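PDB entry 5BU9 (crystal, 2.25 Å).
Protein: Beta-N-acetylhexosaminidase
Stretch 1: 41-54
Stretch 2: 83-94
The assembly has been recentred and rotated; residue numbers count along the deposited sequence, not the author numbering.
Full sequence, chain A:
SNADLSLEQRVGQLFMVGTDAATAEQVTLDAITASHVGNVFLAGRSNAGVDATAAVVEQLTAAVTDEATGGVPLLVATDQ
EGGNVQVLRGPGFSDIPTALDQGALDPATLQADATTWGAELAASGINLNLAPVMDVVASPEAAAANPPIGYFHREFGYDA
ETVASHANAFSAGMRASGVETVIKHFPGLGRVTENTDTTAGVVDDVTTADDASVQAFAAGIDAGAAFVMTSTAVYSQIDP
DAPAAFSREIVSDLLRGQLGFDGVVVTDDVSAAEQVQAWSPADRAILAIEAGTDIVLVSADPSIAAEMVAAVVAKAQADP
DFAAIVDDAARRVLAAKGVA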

ATOM      1  N   PHE A  41       1.656   7.922  -6.035  1.00 27.18           N
ATOM      2  CA  PHE A  41       2.043   7.885  -4.653  1.00 34.68           C
ATOM      3  C   PHE A  41       2.999   9.048  -4.407  1.00 42.60           C
ATOM      4  O   PHE A  41       3.977   9.198  -5.121  1.00 29.66           O
ATOM      5  CB  PHE A  41       2.716   6.550  -4.315  1.00 27.44           C
ATOM      6  CG  PHE A  41       3.362   6.535  -2.977  1.00 36.85           C
ATOM      7  CD1 PHE A  41       2.617   6.260  -1.840  1.00 31.33           C
ATOM      8  CD2 PHE A  41       4.714   6.831  -2.836  1.00 30.84           C
ATOM      9  CE1 PHE A  41       3.226   6.264  -0.575  1.00 32.64           C
ATOM     10  CE2 PHE A  41       5.326   6.825  -1.589  1.00 49.20           C
ATOM     11  CZ  PHE A  41       4.568   6.546  -0.451  1.00 30.80           C
ATOM     12  N   LEU A  42       2.736   9.867  -3.402  1.00 37.95           N
ATOM     13  CA  LEU A  42       3.659  10.970  -3.064  1.00 31.63           C
ATOM     14  C   LEU A  42       4.697  10.524  -2.037  1.00 42.23           C
ATOM     15  O   LEU A  42       4.330  10.147  -0.916  1.00 36.75           O
ATOM     16  CB  LEU A  42       2.871  12.179  -2.542  1.00 33.53           C
ATOM     17  CG  LEU A  42       2.333  13.110  -3.630  1.00 32.45           C
ATOM     18  CD1 LEU A  42       1.269  12.483  -4.452  1.00 36.67           C
ATOM     19  CD2 LEU A  42       1.823  14.405  -3.008  1.00 33.47           C
ATOM     20  N   ALA A  43       5.980  10.574  -2.418  1.00 30.58           N
ATOM     21  CA  ALA A  43       7.063   9.954  -1.645  1.00 33.17           C
ATOM     22  C   ALA A  43       7.921  10.978  -0.934  1.00 34.83           C
ATOM     23  O   ALA A  43       7.890  12.155  -1.277  1.00 35.22           O
ATOM     24  CB  ALA A  43       7.948   9.112  -2.540  1.00 30.96           C
ATOM     25  N   GLY A  44       8.712  10.510   0.027  1.00 35.43           N
ATOM     26  CA  GLY A  44       9.676  11.343   0.734  1.00 34.29           C
ATOM     27  C   GLY A  44       9.184  11.992   2.015  1.00 34.70           C
ATOM     28  O   GLY A  44       8.436  11.380   2.769  1.00 47.81           O
ATOM     29  N   ARG A  45       9.629  13.218   2.279  1.00 35.59           N
ATOM     30  CA  ARG A  45       9.148  14.020   3.411  1.00 39.86           C
ATOM     31  C   ARG A  45       9.023  15.423   2.836  1.00 53.98           C
ATOM     32  O   ARG A  45       9.989  16.016   2.355  1.00 64.65           O
ATOM     33  CB  ARG A  45      10.082  13.981   4.663  1.00 40.33           C
ATOM     34  CG  ARG A  45      10.345  12.549   5.295  1.00 51.04           C
ATOM     35  CD  ARG A  45       9.076  11.831   5.854  1.00 59.15           C
ATOM     36  NE  ARG A  45       9.363  10.534   6.495  1.00 49.31           N
ATOM     37  CZ  ARG A  45       9.218   9.318   5.932  1.00 78.75           C
ATOM     38  NH1 ARG A  45       9.545   8.218   6.619  1.00 39.43           N
ATOM     39  NH2 ARG A  45       8.759   9.168   4.689  1.00 36.33           N
ATOM     40  N   SER A  46       7.794  15.905   2.804  1.00 56.86           N
ATOM     41  CA  SER A  46       7.512  17.238   2.327  1.00 52.62           C
ATOM     42  C   SER A  46       7.034  18.114   3.460  1.00 54.28           C
ATOM     43  O   SER A  46       6.230  17.696   4.296  1.00 45.59           O
ATOM     44  CB  SER A  46       6.463  17.211   1.233  1.00 64.65           C
ATOM     45  OG  SER A  46       6.166  18.535   0.861  1.00 44.63           O
ATOM     46  N   ASN A  47       7.533  19.338   3.472  1.00 38.17           N
ATOM     47  CA  ASN A  47       7.147  20.335   4.459  1.00 38.96           C
ATOM     48  C   ASN A  47       6.413  21.471   3.766  1.00 57.68           C
ATOM     49  O   ASN A  47       6.230  22.542   4.343  1.00 42.01           O
ATOM     50  CB  ASN A  47       8.386  20.879   5.171  1.00 60.06           C
ATOM     51  CG  ASN A  47       8.101  21.353   6.573  1.00 78.49           C
ATOM     52  OD1 ASN A  47       7.462  20.642   7.357  1.00 84.71           O
ATOM     53  ND2 ASN A  47       8.601  22.555   6.915  1.00 76.50           N
ATOM     54  N   ALA A  48       6.014  21.260   2.517  1.00 38.25           N
ATOM     55  CA  ALA A  48       5.521  22.384   1.726  1.00 55.35           C
ATOM     56  C   ALA A  48       4.134  22.831   2.209  1.00 39.19           C
ATOM     57  O   ALA A  48       3.799  24.002   2.119  1.00 43.18           O
ATOM     58  CB  ALA A  48       5.496  22.034   0.256  1.00 45.39           C
ATOM     59  N   GLY A  49       3.365  21.909   2.768  1.00 41.44           N
ATOM     60  CA  GLY A  49       2.042  22.234   3.268  1.00 45.77           C
ATOM     61  C   GLY A  49       0.900  21.833   2.346  1.00 37.94           C
ATOM     62  O   GLY A  49       1.122  21.355   1.227  1.00 45.20           O
ATOM     63  N   VAL A  50      -0.325  22.051   2.817  1.00 41.69           N
ATOM     64  CA  VAL A  50      -1.525  21.543   2.148  1.00 47.18           C
ATOM     65  C   VAL A  50      -1.714  22.113   0.743  1.00 44.57           C
ATOM     66  O   VAL A  50      -1.859  21.355  -0.216  1.00 43.56           O
ATOM     67  CB  VAL A  50      -2.772  21.810   3.006  1.00 46.29           C
ATOM     68  CG1 VAL A  50      -4.014  21.596   2.183  1.00 41.25           C
ATOM     69  CG2 VAL A  50      -2.784  20.878   4.203  1.00 48.46           C
ATOM     70  N   ASP A  51      -1.700  23.438   0.617  1.00 40.22           N
ATOM     71  CA  ASP A  51      -1.873  24.089  -0.684  1.00 51.55           C
ATOM     72  C   ASP A  51      -0.798  23.687  -1.700  1.00 50.29           C
ATOM     73  O   ASP A  51      -1.112  23.425  -2.856  1.00 51.31           O
ATOM     74  CB  ASP A  51      -1.881  25.630  -0.539  1.00 44.87           C
ATOM     75  CG  ASP A  51      -3.115  26.153   0.193  1.00 59.88           C
ATOM     76  OD1 ASP A  51      -4.235  25.634  -0.039  1.00 80.34           O
ATOM     77  OD2 ASP A  51      -2.955  27.089   1.010  1.00 68.61           O
ATOM     78  N   ALA A  52       0.468  23.654  -1.289  1.00 40.47           N
ATOM     79  CA  ALA A  52       1.533  23.294  -2.221  1.00 47.85           C
ATOM     80  C   ALA A  52       1.382  21.850  -2.688  1.00 37.31           C
ATOM     81  O   ALA A  52       1.627  21.545  -3.859  1.00 52.01           O
ATOM     82  CB  ALA A  52       2.879  23.495  -1.595  1.00 48.59           C
ATOM     83  N   THR A  53       0.960  20.978  -1.777  1.00 41.50           N
ATOM     84  CA  THR A  53       0.718  19.575  -2.113  1.00 42.48           C
ATOM     85  C   THR A  53      -0.487  19.452  -3.057  1.00 48.39           C
ATOM     86  O   THR A  53      -0.440  18.710  -4.019  1.00 41.67           O
ATOM     87  CB  THR A  53       0.491  18.733  -0.858  1.00 42.96           C
ATOM     88  OG1 THR A  53       1.639  18.841  -0.011  1.00 47.55           O
ATOM     89  CG2 THR A  53       0.241  17.239  -1.215  1.00 32.81           C
ATOM     90  N   ALA A  54      -1.558  20.193  -2.786  1.00 40.98           N
ATOM     91  CA  ALA A  54      -2.717  20.195  -3.672  1.00 43.13           C
ATOM     92  C   ALA A  54      -2.335  20.590  -5.083  1.00 43.47           C
ATOM     93  O   ALA A  54      -2.933  20.084  -6.033  1.00 45.07           O
ATOM     94  CB  ALA A  54      -3.811  21.150  -3.146  1.00 39.72           C
ATOM     95  N   GLY A  83       4.225  10.124  13.248  1.00 38.45           N
ATOM     96  CA  GLY A  83       5.502   9.894  13.897  1.00 41.65           C
ATOM     97  C   GLY A  83       6.671   9.838  12.918  1.00 39.46           C
ATOM     98  O   GLY A  83       6.945  10.799  12.200  1.00 39.26           O
ATOM     99  N   ASN A  84       7.369   8.714  12.891  1.00 34.28           N
ATOM    100  CA  ASN A  84       8.515   8.541  11.997  1.00 37.69           C
ATOM    101  C   ASN A  84       8.098   8.353  10.536  1.00 43.71           C
ATOM    102  O   ASN A  84       8.948   8.357   9.656  1.00 38.88           O
ATOM    103  CB  ASN A  84       9.366   7.353  12.466  1.00 36.65           C
ATOM    104  CG  ASN A  84      10.114   7.664  13.762  1.00 45.22           C
ATOM    105  OD1 ASN A  84      10.783   8.678  13.868  1.00 49.70           O
ATOM    106  ND2 ASN A  84       9.972   6.806  14.753  1.00 34.47           N
ATOM    107  N   VAL A  85       6.805   8.182  10.269  1.00 33.70           N
ATOM    108  CA  VAL A  85       6.344   8.037   8.879  1.00 36.26           C
ATOM    109  C   VAL A  85       5.190   9.008   8.603  1.00 33.47           C
ATOM    110  O   VAL A  85       4.002   8.684   8.757  1.00 43.36           O
ATOM    111  CB  VAL A  85       5.921   6.573   8.548  1.00 31.13           C
ATOM    112  CG1 VAL A  85       5.462   6.463   7.075  1.00 26.53           C
ATOM    113  CG2 VAL A  85       7.083   5.574   8.800  1.00 28.26           C
ATOM    114  N   GLN A  86       5.549  10.219   8.216  1.00 37.08           N
ATOM    115  CA  GLN A  86       4.549  11.218   7.871  1.00 31.79           C
ATOM    116  C   GLN A  86       5.106  11.987   6.684  1.00 42.83           C
ATOM    117  O   GLN A  86       5.948  12.869   6.855  1.00 34.62           O
ATOM    118  CB  GLN A  86       4.235  12.153   9.062  1.00 32.74           C
ATOM    119  CG  GLN A  86       3.060  13.129   8.763  1.00 33.65           C
ATOM    120  CD  GLN A  86       2.769  14.106   9.880  1.00 39.61           C
ATOM    121  OE1 GLN A  86       3.012  13.816  11.053  1.00 42.52           O
ATOM    122  NE2 GLN A  86       2.234  15.281   9.521  1.00 38.05           N
ATOM    123  N   VAL A  87       4.690  11.623   5.474  1.00 41.20           N
ATOM    124  CA  VAL A  87       5.296  12.227   4.304  1.00 32.32           C
ATOM    125  C   VAL A  87       4.894  13.705   4.228  1.00 35.65           C
ATOM    126  O   VAL A  87       5.688  14.549   3.842  1.00 44.83           O
ATOM    127  CB  VAL A  87       4.900  11.499   3.018  1.00 30.20           C
ATOM    128  CG1 VAL A  87       5.309  12.355   1.804  1.00 29.84           C
ATOM    129  CG2 VAL A  87       5.529  10.075   2.959  1.00 30.07           C
ATOM    130  N   LEU A  88       3.655  14.013   4.591  1.00 37.25           N
ATOM    131  CA  LEU A  88       3.134  15.360   4.365  1.00 32.77           C
ATOM    132  C   LEU A  88       3.078  16.135   5.674  1.00 34.67           C
ATOM    133  O   LEU A  88       2.317  15.808   6.603  1.00 34.83           O
ATOM    134  CB  LEU A  88       1.754  15.293   3.696  1.00 32.60           C
ATOM    135  CG  LEU A  88       1.786  14.647   2.297  1.00 36.79           C
ATOM    136  CD1 LEU A  88       0.384  14.518   1.708  1.00 31.27           C
ATOM    137  CD2 LEU A  88       2.717  15.414   1.339  1.00 31.30           C
ATOM    138  N   ARG A  89       3.880  17.181   5.727  1.00 37.41           N
ATOM    139  CA  ARG A  89       4.039  17.965   6.935  1.00 41.16           C
ATOM    140  C   ARG A  89       4.018  19.433   6.562  1.00 47.40           C
ATOM    141  O   ARG A  89       4.084  19.757   5.382  1.00 43.24           O
ATOM    142  CB  ARG A  89       5.351  17.581   7.646  1.00 40.95           C
ATOM    143  CG  ARG A  89       5.276  17.624   9.168  1.00100.26           C
ATOM    144  CD  ARG A  89       6.652  17.536   9.793  1.00 94.07           C
ATOM    145  NE  ARG A  89       7.395  16.399   9.255  1.00 99.78           N
ATOM    146  CZ  ARG A  89       7.237  15.142   9.668  1.00106.24           C
ATOM    147  NH1 ARG A  89       7.967  14.153   9.125  1.00 43.68           N
ATOM    148  NH2 ARG A  89       6.353  14.881  10.634  1.00 84.98           N
ATOM    149  N   GLY A  90       3.910  20.324   7.549  1.00 40.45           N
ATOM    150  CA  GLY A  90       4.021  21.746   7.277  1.00 42.02           C
ATOM    151  C   GLY A  90       2.699  22.484   7.398  1.00 50.11           C
ATOM    152  O   GLY A  90       1.783  21.983   8.054  1.00 45.70           O
ATOM    153  N   PRO A  91       2.594  23.674   6.762  1.00 58.97           N
ATOM    154  CA  PRO A  91       1.388  24.517   6.876  1.00 53.31           C
ATOM    155  C   PRO A  91       0.086  23.788   6.512  1.00 60.82           C
ATOM    156  O   PRO A  91      -0.089  23.309   5.384  1.00 44.63           O
ATOM    157  CB  PRO A  91       1.677  25.668   5.907  1.00 46.29           C
ATOM    158  CG  PRO A  91       3.193  25.754   5.915  1.00 46.35           C
ATOM    159  CD  PRO A  91       3.647  24.322   5.954  1.00 44.38           C
ATOM    160  N   GLY A  92      -0.811  23.688   7.491  1.00 55.78           N
ATOM    161  CA  GLY A  92      -2.097  23.025   7.304  1.00 48.72           C
ATOM    162  C   GLY A  92      -2.119  21.548   7.681  1.00 72.10           C
ATOM    163  O   GLY A  92      -3.171  20.916   7.659  1.00 59.34           O
ATOM    164  N   PHE A  93      -0.954  20.991   8.014  1.00 42.43           N
ATOM    165  CA  PHE A  93      -0.861  19.593   8.449  1.00 48.06           C
ATOM    166  C   PHE A  93      -0.566  19.497   9.937  1.00 42.25           C
ATOM    167  O   PHE A  93       0.336  20.188  10.445  1.00 49.85           O
ATOM    168  CB  PHE A  93       0.234  18.844   7.676  1.00 41.77           C
ATOM    169  CG  PHE A  93      -0.135  18.502   6.253  1.00 51.84           C
ATOM    170  CD1 PHE A  93      -1.121  17.562   5.982  1.00 45.19           C
ATOM    171  CD2 PHE A  93       0.535  19.091   5.186  1.00 45.22           C
ATOM    172  CE1 PHE A  93      -1.468  17.239   4.661  1.00 36.01           C
ATOM    173  CE2 PHE A  93       0.210  18.769   3.862  1.00 39.42           C
ATOM    174  CZ  PHE A  93      -0.800  17.841   3.606  1.00 39.34           C
ATOM    175  N   SER A  94      -1.314  18.646  10.637  1.00 45.34           N
ATOM    176  CA  SER A  94      -1.000  18.291  12.027  1.00 43.84           C
ATOM    177  C   SER A  94       0.378  17.632  12.146  1.00 42.32           C
ATOM    178  O   SER A  94       0.886  17.080  11.173  1.00 49.78           O
ATOM    179  CB  SER A  94      -2.059  17.347  12.581  1.00 39.55           C
ATOM    180  OG  SER A  94      -3.322  17.967  12.470  1.00 48.45           O
TER
HETATM  181  O   HOH W   1      10.761  10.933   9.081  1.00 41.52           O
HETATM  182  O   HOH W   2       3.564  19.126   2.777  1.00 35.99           O
HETATM  183  O   HOH W   3      -0.735  25.528   2.901  1.00 52.33           O

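How do the two backbones hold each other? They run alongside in the same direction, Arg 45 lying nearest Val 87 and Gly 49 nearest Pro 91, and a single beta bridge joins Ser 46 to Leu 88. Ser 46 uses both of its backbone polar groups: its N donates to Val 87 O at 2.7 Å, almost straight, and its O accepts from Arg 89 N at 2.8 Å. Further along, Val 50 N donates to Pro 91 O at 2.9 Å, so the first turn of the helix is tied to the type II turn that runs from Gly 90 to Phe 93. Between these points Gly 49 N reaches Arg 89 O only through a weak bond of 3.5 Å, but water 2 reinforces the link, accepting from Gly 49 N at 2.8 Å and donating to Arg 89 O at 2.7 Å.

What would a CB meet at the glycines of this contact? At Gly 49, Gly 90 and Gly 92 the backbone angles alone call for glycine, and the neighbouring stretch leaves no room either. A CB on Gly 90 would sit 2.3 Å from Asn 47 O, one on Gly 49 would lie 2.8 Å from Pro 91 O, and one on Gly 92 would fall 2.8 Å from Val 50 CG2.

What does Phe 93 do beside the start of the helix? Its ring offers one face to Val 50, whose CG2 stands 3.6 Å from the centroid of the Phe 93 ring and nearly on the ring normal, a CH-pi contact. Thr 53 lies at the ring edge, with OG1 4.1 Å from Phe 93 CE2. The Thr 53 hydroxyl OG1 donates to Gly 49 O at 2.8 Å, satisfying the carbonyl of the N-cap residue in its own stretch while the residue packs against Phe 93 and Leu 88.

How does Arg 45 reach across? Its CB points sideways, yet the long side chain brings its end nearer to the other stretch, and one face of the guanidinium lies over Val 85 CA and Gln 86 N. NH1 of Arg 45 makes a weak hydrogen bond of 3.1 Å to Asn 84 O, and water 1 adds a second route, accepting from Arg 45 NE at 3.0 Å and donating to Asn 84 O at 3.2 Å. Meanwhile Arg 45 NH2 donates to Gly 44 O at 2.9 Å, which ties the group to its own stretch.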